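Local coordinates for protein tyrosine--tRNA ligase, mitochondrial (Emericella nidulans, PDB 5IHX) that probably attaches L-tyrosine to mitochondrial tRNA(Tyr) at the expense of ATP, as a class I aminoacyl-tRNA synthetase, here without its C-terminal region, at residues L46-V60 against D271-L283. Numbering follows the deposited sequence.
Sequences LIHDVVGDRDLLHRV and DDLDKPIGFTTPL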
loop_
_atom_site.group_PDB
_atom_site.type_symbol
_atom_site.label_atom_id
_atom_site.label_comp_id
_atom_site.label_asym_id
_atom_site.label_seq_id
_atom_site.Cartn_x
_atom_site.Cartn_y
_atom_site.Cartn_z
ATOM N N LEU A 46 8.180 32.900 -12.036
ATOM C CA LEU A 46 7.834 31.859 -11.072
ATOM C C LEU A 46 7.620 30.476 -11.692
ATOM O O LEU A 46 7.483 29.493 -10.963
ATOM C CB LEU A 46 6.580 32.273 -10.299
ATOM C CG LEU A 46 6.793 33.319 -9.201
ATOM C CD1 LEU A 46 5.460 33.816 -8.661
ATOM C CD2 LEU A 46 7.649 32.755 -8.068
ATOM N N ILE A 47 7.586 30.393 -13.021
ATOM C CA ILE A 47 7.460 29.098 -13.694
ATOM C C ILE A 47 8.806 28.626 -14.237
ATOM O O ILE A 47 9.437 29.317 -15.034
ATOM C CB ILE A 47 6.447 29.150 -14.856
ATOM C CG1 ILE A 47 5.090 29.644 -14.349
ATOM C CG2 ILE A 47 6.332 27.771 -15.518
ATOM C CD1 ILE A 47 3.991 29.657 -15.396
ATOM N N HIS A 48 9.231 27.443 -13.800
ATOM C CA HIS A 48 10.450 26.825 -14.309
ATOM C C HIS A 48 10.103 25.879 -15.455
ATOM O O HIS A 48 10.438 26.141 -16.612
ATOM C CB HIS A 48 11.185 26.077 -13.197
ATOM C CG HIS A 48 12.440 25.402 -13.656
ATOM N ND1 HIS A 48 13.455 26.080 -14.291
ATOM C CD2 HIS A 48 12.839 24.110 -13.574
ATOM C CE1 HIS A 48 14.432 25.235 -14.581
ATOM N NE2 HIS A 48 14.082 24.036 -14.156
ATOM N N ASP A 49 9.439 24.775 -15.121
ATOM C CA ASP A 49 8.954 23.819 -16.113
ATOM C C ASP A 49 7.453 23.616 -15.991
ATOM O O ASP A 49 6.906 23.615 -14.889
ATOM C CB ASP A 49 9.656 22.463 -15.961
ATOM C CG ASP A 49 11.098 22.489 -16.430
ATOM O OD1 ASP A 49 11.423 23.286 -17.337
ATOM O OD2 ASP A 49 11.905 21.698 -15.896
ATOM N N VAL A 50 6.795 23.440 -17.132
ATOM C CA VAL A 50 5.396 23.048 -17.160
ATOM C C VAL A 50 5.319 21.540 -17.353
ATOM O O VAL A 50 5.878 20.999 -18.305
ATOM C CB VAL A 50 4.616 23.763 -18.283
ATOM C CG1 VAL A 50 3.189 23.219 -18.387
ATOM C CG2 VAL A 50 4.608 25.264 -18.052
ATOM N N VAL A 51 4.634 20.868 -16.435
ATOM C CA VAL A 51 4.416 19.434 -16.551
ATOM C C VAL A 51 3.261 19.204 -17.516
ATOM O O VAL A 51 2.114 19.020 -17.107
ATOM C CB VAL A 51 4.116 18.792 -15.187
ATOM C CG1 VAL A 51 3.971 17.285 -15.331
ATOM C CG2 VAL A 51 5.225 19.121 -14.200
ATOM N N GLY A 52 3.585 19.229 -18.804
ATOM C CA GLY A 52 2.592 19.194 -19.857
ATOM C C GLY A 52 2.892 20.296 -20.851
ATOM O O GLY A 52 4.034 20.746 -20.956
ATOM N N ASP A 53 1.865 20.742 -21.566
ATOM C CA ASP A 53 2.031 21.769 -22.588
ATOM C C ASP A 53 1.775 23.151 -21.992
ATOM O O ASP A 53 0.705 23.406 -21.440
ATOM C CB ASP A 53 1.083 21.512 -23.762
ATOM C CG ASP A 53 1.277 22.498 -24.894
ATOM O OD1 ASP A 53 0.270 22.884 -25.524
ATOM O OD2 ASP A 53 2.434 22.884 -25.160
ATOM N N ARG A 54 2.761 24.035 -22.107
ATOM C CA ARG A 54 2.651 25.388 -21.569
ATOM C C ARG A 54 1.425 26.112 -22.121
ATOM O O ARG A 54 0.677 26.733 -21.366
ATOM C CB ARG A 54 3.929 26.190 -21.861
ATOM C CG ARG A 54 3.904 27.639 -21.353
ATOM C CD ARG A 54 3.274 28.594 -22.365
ATOM N NE ARG A 54 3.138 29.956 -21.864
ATOM C CZ ARG A 54 2.368 30.877 -22.434
ATOM N NH1 ARG A 54 1.664 30.575 -23.519
ATOM N NH2 ARG A 54 2.290 32.096 -21.921
ATOM N N ASP A 55 1.225 26.044 -23.434
ATOM C CA ASP A 55 0.102 26.737 -24.062
ATOM C C ASP A 55 -1.226 26.212 -23.538
ATOM O O ASP A 55 -2.185 26.971 -23.406
ATOM C CB ASP A 55 0.153 26.595 -25.586
ATOM C CG ASP A 55 1.330 27.329 -26.205
ATOM O OD1 ASP A 55 1.792 28.329 -25.614
ATOM O OD2 ASP A 55 1.790 26.908 -27.287
ATOM N N LEU A 56 -1.284 24.920 -23.236
ATOM C CA LEU A 56 -2.496 24.343 -22.667
ATOM C C LEU A 56 -2.736 24.889 -21.259
ATOM O O LEU A 56 -3.865 25.213 -20.902
ATOM C CB LEU A 56 -2.414 22.817 -22.637
ATOM C CG LEU A 56 -3.606 22.108 -21.989
ATOM C CD1 LEU A 56 -4.918 22.531 -22.640
ATOM C CD2 LEU A 56 -3.437 20.599 -22.057
ATOM N N LEU A 57 -1.667 24.993 -20.474
ATOM C CA LEU A 57 -1.758 25.552 -19.127
ATOM C C LEU A 57 -2.326 26.962 -19.196
ATOM O O LEU A 57 -3.230 27.322 -18.443
ATOM C CB LEU A 57 -0.386 25.566 -18.451
ATOM C CG LEU A 57 -0.362 25.975 -16.974
ATOM C CD1 LEU A 57 -1.017 24.921 -16.098
ATOM C CD2 LEU A 57 1.062 26.243 -16.517
ATOM N N HIS A 58 -1.780 27.754 -20.111
ATOM C CA HIS A 58 -2.286 29.093 -20.380
ATOM C C HIS A 58 -3.769 29.076 -20.747
ATOM O O HIS A 58 -4.543 29.885 -20.231
ATOM C CB HIS A 58 -1.453 29.754 -21.483
ATOM C CG HIS A 58 -2.061 31.002 -22.039
ATOM N ND1 HIS A 58 -1.955 32.226 -21.414
ATOM C CD2 HIS A 58 -2.743 31.226 -23.188
ATOM C CE1 HIS A 58 -2.573 33.143 -22.138
ATOM N NE2 HIS A 58 -3.056 32.560 -23.221
ATOM N N ARG A 59 -4.169 28.169 -21.634
ATOM C CA ARG A 59 -5.572 28.102 -22.040
ATOM C C ARG A 59 -6.470 27.717 -20.864
ATOM O O ARG A 59 -7.558 28.268 -20.703
ATOM C CB ARG A 59 -5.793 27.105 -23.180
ATOM C CG ARG A 59 -5.597 27.689 -24.572
ATOM C CD ARG A 59 -6.331 26.879 -25.636
ATOM N NE ARG A 59 -5.807 25.526 -25.821
ATOM C CZ ARG A 59 -6.567 24.445 -26.002
ATOM N NH1 ARG A 59 -7.894 24.541 -26.031
ATOM N NH2 ARG A 59 -6.001 23.257 -26.161
ATOM N N VAL A 60 -6.019 26.763 -20.054
ATOM C CA VAL A 60 -6.801 26.310 -18.906
ATOM C C VAL A 60 -7.114 27.468 -17.961
ATOM O O VAL A 60 -8.264 27.660 -17.564
ATOM C CB VAL A 60 -6.066 25.189 -18.124
ATOM C CG1 VAL A 60 -6.719 24.946 -16.760
ATOM C CG2 VAL A 60 -6.049 23.900 -18.925
ATOM N N ASP A 271 -11.947 16.362 -22.983
ATOM C CA ASP A 271 -11.505 17.706 -23.344
ATOM C C ASP A 271 -10.202 18.042 -22.620
ATOM O O ASP A 271 -10.108 17.907 -21.398
ATOM C CB ASP A 271 -12.588 18.734 -23.007
ATOM C CG ASP A 271 -12.351 20.080 -23.672
ATOM O OD1 ASP A 271 -11.185 20.412 -23.974
ATOM O OD2 ASP A 271 -13.339 20.810 -23.896
ATOM N N ASP A 272 -9.199 18.473 -23.379
ATOM C CA ASP A 272 -7.889 18.804 -22.822
ATOM C C ASP A 272 -7.965 19.875 -21.736
ATOM O O ASP A 272 -7.135 19.901 -20.828
ATOM C CB ASP A 272 -6.943 19.274 -23.932
ATOM C CG ASP A 272 -6.292 18.121 -24.677
ATOM O OD1 ASP A 272 -6.757 16.972 -24.527
ATOM O OD2 ASP A 272 -5.314 18.368 -25.412
ATOM N N LEU A 273 -8.959 20.753 -21.831
ATOM C CA LEU A 273 -9.115 21.841 -20.870
ATOM C C LEU A 273 -9.500 21.349 -19.475
ATOM O O LEU A 273 -9.472 22.119 -18.515
ATOM C CB LEU A 273 -10.170 22.835 -21.364
ATOM C CG LEU A 273 -9.797 23.757 -22.528
ATOM C CD1 LEU A 273 -10.993 24.611 -22.911
ATOM C CD2 LEU A 273 -8.608 24.640 -22.179
ATOM N N ASP A 274 -9.850 20.070 -19.368
ATOM C CA ASP A 274 -10.289 19.490 -18.101
ATOM C C ASP A 274 -9.267 18.518 -17.523
ATOM O O ASP A 274 -9.425 18.042 -16.399
ATOM C CB ASP A 274 -11.623 18.763 -18.286
ATOM C CG ASP A 274 -12.726 19.684 -18.758
ATOM O OD1 ASP A 274 -12.634 20.902 -18.499
ATOM O OD2 ASP A 274 -13.686 19.187 -19.386
ATOM N N LYS A 275 -8.220 18.230 -18.288
ATOM C CA LYS A 275 -7.217 17.259 -17.865
ATOM C C LYS A 275 -6.312 17.861 -16.793
ATOM O O LYS A 275 -6.018 19.058 -16.830
ATOM C CB LYS A 275 -6.388 16.793 -19.062
ATOM C CG LYS A 275 -7.186 15.996 -20.089
ATOM C CD LYS A 275 -6.371 15.715 -21.342
ATOM C CE LYS A 275 -7.166 14.913 -22.366
ATOM N NZ LYS A 275 -7.593 13.580 -21.865
ATOM N N PRO A 276 -5.872 17.037 -15.826
ATOM C CA PRO A 276 -4.925 17.538 -14.825
ATOM C C PRO A 276 -3.629 18.004 -15.471
ATOM O O PRO A 276 -3.221 17.466 -16.497
ATOM C CB PRO A 276 -4.686 16.325 -13.919
ATOM C CG PRO A 276 -5.032 15.148 -14.763
ATOM C CD PRO A 276 -6.155 15.604 -15.640
ATOM N N ILE A 277 -2.995 19.005 -14.875
ATOM C CA ILE A 277 -1.776 19.565 -15.428
ATOM C C ILE A 277 -1.043 20.259 -14.287
ATOM O O ILE A 277 -1.643 20.554 -13.260
ATOM C CB ILE A 277 -2.085 20.543 -16.585
ATOM C CG1 ILE A 277 -0.803 20.958 -17.312
ATOM C CG2 ILE A 277 -2.888 21.747 -16.080
ATOM C CD1 ILE A 277 -1.065 21.671 -18.627
ATOM N N GLY A 278 0.253 20.490 -14.439
ATOM C CA GLY A 278 1.014 21.121 -13.379
ATOM C C GLY A 278 2.262 21.813 -13.876
ATOM O O GLY A 278 2.571 21.786 -15.067
ATOM N N PHE A 279 2.977 22.446 -12.953
ATOM C CA PHE A 279 4.238 23.088 -13.287
ATOM C C PHE A 279 5.099 23.229 -12.046
ATOM O O PHE A 279 4.620 23.052 -10.924
ATOM C CB PHE A 279 3.997 24.454 -13.936
ATOM C CG PHE A 279 3.233 25.420 -13.076
ATOM C CD1 PHE A 279 1.855 25.347 -12.981
ATOM C CD2 PHE A 279 3.895 26.426 -12.388
ATOM C CE1 PHE A 279 1.152 26.247 -12.200
ATOM C CE2 PHE A 279 3.199 27.326 -11.607
ATOM C CZ PHE A 279 1.824 27.238 -11.515
ATOM N N THR A 280 6.375 23.528 -12.259
ATOM C CA THR A 280 7.326 23.661 -11.166
ATOM C C THR A 280 7.842 25.087 -11.047
ATOM O O THR A 280 7.758 25.873 -11.994
ATOM C CB THR A 280 8.527 22.722 -11.354
ATOM O OG1 THR A 280 9.206 23.051 -12.572
ATOM C CG2 THR A 280 8.073 21.271 -11.400
ATOM N N THR A 281 8.382 25.405 -9.876
ATOM C CA THR A 281 9.001 26.699 -9.625
ATOM C C THR A 281 10.519 26.520 -9.668
ATOM O O THR A 281 11.014 25.422 -9.417
ATOM C CB THR A 281 8.558 27.279 -8.265
ATOM O OG1 THR A 281 8.818 26.326 -7.227
ATOM C CG2 THR A 281 7.070 27.601 -8.278
ATOM N N PRO A 282 11.262 27.593 -9.991
ATOM C CA PRO A 282 12.719 27.497 -10.173
ATOM C C PRO A 282 13.499 27.107 -8.916
ATOM O O PRO A 282 13.019 27.293 -7.796
ATOM C CB PRO A 282 13.112 28.909 -10.627
ATOM C CG PRO A 282 11.989 29.787 -10.215
ATOM C CD PRO A 282 10.762 28.946 -10.293
ATOM N N LEU A 283 14.698 26.565 -9.125
ATOM C CA LEU A 283 15.593 26.192 -8.032
ATOM C C LEU A 283 16.426 27.369 -7.539
ATOM O O LEU A 283 17.101 28.037 -8.324
ATOM C CB LEU A 283 16.534 25.070 -8.480
ATOM C CG LEU A 283 17.445 24.467 -7.405
ATOM C CD1 LEU A 283 16.638 23.814 -6.290
ATOM C CD2 LEU A 283 18.416 23.474 -8.025
HETATM O O HOH W 1 11.182 21.262 -12.859
#
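The Phe-279 ring is met obliquely by Leu-57 CD2, 3.7 Å from Phe-279 CD1, and by Ile-47 CG1, 4.0 Å from Phe-279 CD2. The His-48 ring has Thr-280 OG1 near its plane and a water in plane at the edge, and Asp-49 OD1 above one face, offset toward the rim; Leu-273 CD2 lies over one face of the Arg-59 guanidinium. The contact joins edge strand 50-51, its flanking loop and helix 54-63 to strand 277-280 and the preceding 3-10 segment 272-274 in the Rossmann-fold catalytic domain of a class I synthetase. Phe-279 shares a sheet face with Val-50, beside Leu-41 and Val-89; its chi1 of 59°, CG between backbone N and carbonyl carbon, turns the ring between Ile-47 and Leu-57. Val-51 faces the other side, against helix 243-259. Ile-277 fills the corner between strand and helix, its CG2 3.7 Å from Leu-57 CD1 and its CD1 against Leu-56. The Thr-280 backbone is gripped twice: its O accepts from His-48 N (2.8 Å, N-H...O 171°), its N donates to Asp-49 O (2.7 Å). Its OG1 accepts from Asp-49 N at 3.1 Å, and the same water, 2.7 Å from that OG1, donates to Asp-49 OD2.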